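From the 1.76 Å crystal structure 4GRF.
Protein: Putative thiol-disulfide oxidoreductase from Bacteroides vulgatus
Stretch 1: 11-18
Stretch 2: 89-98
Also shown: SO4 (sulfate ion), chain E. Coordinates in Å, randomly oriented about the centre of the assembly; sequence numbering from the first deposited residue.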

# COMPACT_ATOMS: atom_id res chain seq x y z
N ALA A 11 2.51 10.60 -7.26
CA ALA A 11 3.51 9.62 -7.64
C ALA A 11 4.21 9.01 -6.41
O ALA A 11 4.44 9.67 -5.40
N ILE A 12 4.53 7.72 -6.52
CA ILE A 12 5.31 7.00 -5.53
C ILE A 12 6.25 6.06 -6.28
O ILE A 12 5.82 5.34 -7.20
N THR A 13 7.53 6.05 -5.89
CA THR A 13 8.47 5.06 -6.37
C THR A 13 9.30 4.60 -5.19
O THR A 13 9.69 5.42 -4.36
N GLY A 14 9.53 3.30 -5.12
CA GLY A 14 10.45 2.73 -4.14
C GLY A 14 11.15 1.53 -4.77
O GLY A 14 10.88 1.17 -5.93
N ILE A 15 12.06 0.92 -4.01
CA ILE A 15 12.78 -0.26 -4.44
C ILE A 15 12.14 -1.52 -3.84
O ILE A 15 11.87 -1.58 -2.64
N ASP A 16 11.89 -2.52 -4.69
CA ASP A 16 11.18 -3.71 -4.29
C ASP A 16 12.16 -4.76 -3.81
O ASP A 16 13.37 -4.47 -3.70
N LEU A 17 11.66 -5.95 -3.49
CA LEU A 17 12.50 -7.01 -2.91
C LEU A 17 13.43 -7.65 -3.96
O LEU A 17 14.35 -8.41 -3.63
N LYS A 18 13.16 -7.37 -5.22
CA LYS A 18 14.06 -7.83 -6.29
C LYS A 18 15.08 -6.77 -6.72
O LYS A 18 15.81 -6.95 -7.69
N ASN A 89 3.28 -6.64 -3.70
CA ASN A 89 4.31 -5.74 -4.20
C ASN A 89 4.74 -4.84 -3.05
O ASN A 89 3.98 -3.99 -2.61
N GLN A 90 5.95 -5.05 -2.55
CA GLN A 90 6.47 -4.28 -1.43
C GLN A 90 7.65 -3.42 -1.85
O GLN A 90 8.66 -3.94 -2.36
N VAL A 91 7.56 -2.11 -1.61
CA VAL A 91 8.69 -1.23 -1.86
C VAL A 91 9.10 -0.48 -0.60
O VAL A 91 8.30 -0.24 0.30
N LEU A 92 10.38 -0.13 -0.57
CA LEU A 92 10.95 0.72 0.46
C LEU A 92 11.33 2.06 -0.15
O LEU A 92 12.08 2.11 -1.14
N LEU A 93 10.84 3.13 0.46
CA LEU A 93 11.16 4.49 0.01
C LEU A 93 12.63 4.79 0.31
O LEU A 93 13.17 4.41 1.36
N GLN A 94 13.28 5.45 -0.63
CA GLN A 94 14.63 5.94 -0.34
C GLN A 94 14.49 7.11 0.63
O GLN A 94 13.49 7.85 0.60
N LYS A 95 15.47 7.24 1.51
CA LYS A 95 15.47 8.26 2.56
C LYS A 95 15.04 9.63 2.05
O LYS A 95 14.21 10.29 2.67
N ASP A 96 15.60 10.03 0.91
CA ASP A 96 15.36 11.37 0.37
C ASP A 96 13.98 11.54 -0.22
O ASP A 96 13.64 12.63 -0.67
N ASP A 97 13.18 10.48 -0.22
CA ASP A 97 11.82 10.54 -0.80
C ASP A 97 10.73 10.45 0.25
O ASP A 97 9.58 10.78 -0.01
N VAL A 98 11.09 9.99 1.45
CA VAL A 98 10.09 9.76 2.48
C VAL A 98 9.24 10.98 2.81
O VAL A 98 8.02 10.92 2.82

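The two strands cross at nearly a right angle and are held by one antiparallel bridge; together the two stretches bury 424 Å². Ala11 lies out of reach. Ile12, buried, points sideways in the m, t rotamer, and its CG2 lies 4.0 Å from CD2 of Leu93. Leu93 starts away from stretch 1, yet its m, t rotamer brings its end back, an apolar contact suited to two branched aliphatic residues.

The CA-to-CB bond of Thr13 points away from stretch 2, with chi1 m, and the residue contributes its carbonyl instead. Thr13 O is 3.4 Å from Leu93 CD2 and accepts a hydrogen bond from water 1 (2.7 Å from the water O). The same water donates to Asp97 OD2 at 2.7 Å and accepts from Gln94 N at 2.9 Å, bridging the carboxylate to a carbonyl it does not reach directly.

Gly14 suits a place with no room for a side chain. Val91, chi1 m, points toward stretch 1, its CB 3.7 Å from Gly14 C; a CB on Gly14 would lie only 2.8 Å from Val91 CG2 and 2.9 Å from Leu92 O.

Ile15 pairs with Leu92 through its backbone: Ile15 N donates to Leu92 O at 3.1 Å, and Leu92 N to Ile15 O at 2.9 Å. Its CA-to-CB bond points away, yet in the m, m rotamer the long branch of this isoleucine reaches back, CD1 lying 4.0 Å from Gln94 OE1. Leu92, t, p, leads its own end away.

Asp16 CB lies 4.0 Å from Val91 CG1, while the end of the side chain, chi1 p, leads away. Its short carboxylate suits two donors: OD1 accepts a weak bond from Lys18 N at 2.9 Å, and water 2 donates to Asp16 OD2 (3.2 Å) and Asn89 OD1 (2.9 Å). Asn89 ND2 donates to sulfate O4 at 2.9 Å, so its amide serves both partners. Leu17, exposed and in the m, t rotamer, starts sideways and brings its end nearer to stretch 2; Lys18 makes no contact with stretch 2.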

# COMPACT_ATOMS: atom_id res chain seq x y z
CB ALA A 11 4.52 10.25 -8.59
CB ILE A 12 4.44 6.11 -4.61
CG1 ILE A 12 3.29 6.87 -3.95
CG2 ILE A 12 5.30 5.46 -3.52
CD1 ILE A 12 2.33 5.94 -3.23
CB THR A 13 9.43 5.61 -7.44
OG1 THR A 13 8.68 6.27 -8.47
CG2 THR A 13 10.21 4.47 -8.08
CB ILE A 15 14.28 -0.17 -4.04
CG1 ILE A 15 14.89 1.16 -4.48
CG2 ILE A 15 15.05 -1.36 -4.59
CD1 ILE A 15 14.80 1.45 -5.96
CB ASP A 16 10.21 -4.20 -5.40
CG ASP A 16 10.91 -4.91 -6.58
OD1 ASP A 16 12.15 -5.07 -6.60
OD2 ASP A 16 10.19 -5.35 -7.51
CB LEU A 17 11.63 -8.09 -2.26
CG LEU A 17 10.92 -7.70 -0.96
CD1 LEU A 17 9.96 -8.78 -0.54
CD2 LEU A 17 11.93 -7.40 0.13
CB LYS A 18 13.23 -8.32 -7.49
CG LYS A 18 12.50 -9.61 -7.17
CD LYS A 18 11.75 -10.19 -8.36
CE LYS A 18 11.26 -11.59 -8.04
NZ LYS A 18 10.20 -12.06 -8.97
CB ASN A 89 3.74 -4.88 -5.33
CG ASN A 89 3.39 -5.71 -6.55
OD1 ASN A 89 4.27 -6.17 -7.27
ND2 ASN A 89 2.10 -5.90 -6.78
CB GLN A 90 6.96 -5.25 -0.34
CG GLN A 90 5.88 -6.09 0.32
CD GLN A 90 5.12 -5.34 1.40
OE1 GLN A 90 5.04 -4.11 1.39
NE2 GLN A 90 4.53 -6.09 2.32
CB VAL A 91 8.45 -0.20 -2.98
CG1 VAL A 91 8.15 -0.91 -4.29
CG2 VAL A 91 7.35 0.80 -2.60
CB LEU A 92 12.19 0.05 1.04
CG LEU A 92 12.91 0.78 2.16
CD1 LEU A 92 12.00 0.94 3.37
CD2 LEU A 92 14.18 0.03 2.55
CB LEU A 93 10.28 5.52 0.69
CG LEU A 93 8.79 5.44 0.35
CD1 LEU A 93 8.00 6.48 1.13
CD2 LEU A 93 8.57 5.58 -1.14
CB GLN A 94 15.33 6.31 -1.63
CG GLN A 94 15.24 5.18 -2.64
CD GLN A 94 16.41 5.15 -3.61
OE1 GLN A 94 16.21 5.02 -4.82
NE2 GLN A 94 17.62 5.26 -3.09
CB LYS A 95 16.89 8.36 3.15
CG LYS A 95 17.10 9.41 4.23
CD LYS A 95 18.54 9.36 4.71
CE LYS A 95 19.06 10.73 5.14
NZ LYS A 95 18.34 11.23 6.34
CB ASP A 96 16.38 11.68 -0.73
CG ASP A 96 17.73 12.11 -0.17
OD1 ASP A 96 17.84 12.26 1.07
OD2 ASP A 96 18.66 12.31 -0.97
CB ASP A 97 11.61 9.43 -1.81
CG ASP A 97 12.39 9.65 -3.08
OD1 ASP A 97 12.67 10.82 -3.44
OD2 ASP A 97 12.71 8.63 -3.71
CB VAL A 98 10.75 9.27 3.78
CG1 VAL A 98 9.74 9.26 4.92
CG2 VAL A 98 11.34 7.88 3.57
S SO4 E . 0.83 -8.66 -8.89
O1 SO4 E . 0.20 -9.20 -10.11
O2 SO4 E . -0.19 -8.58 -7.81
O3 SO4 E . 1.94 -9.55 -8.46
O4 SO4 E . 1.41 -7.32 -9.20
O HOH W 1 11.99 6.13 -3.14
O HOH W 2 7.02 -5.34 -6.88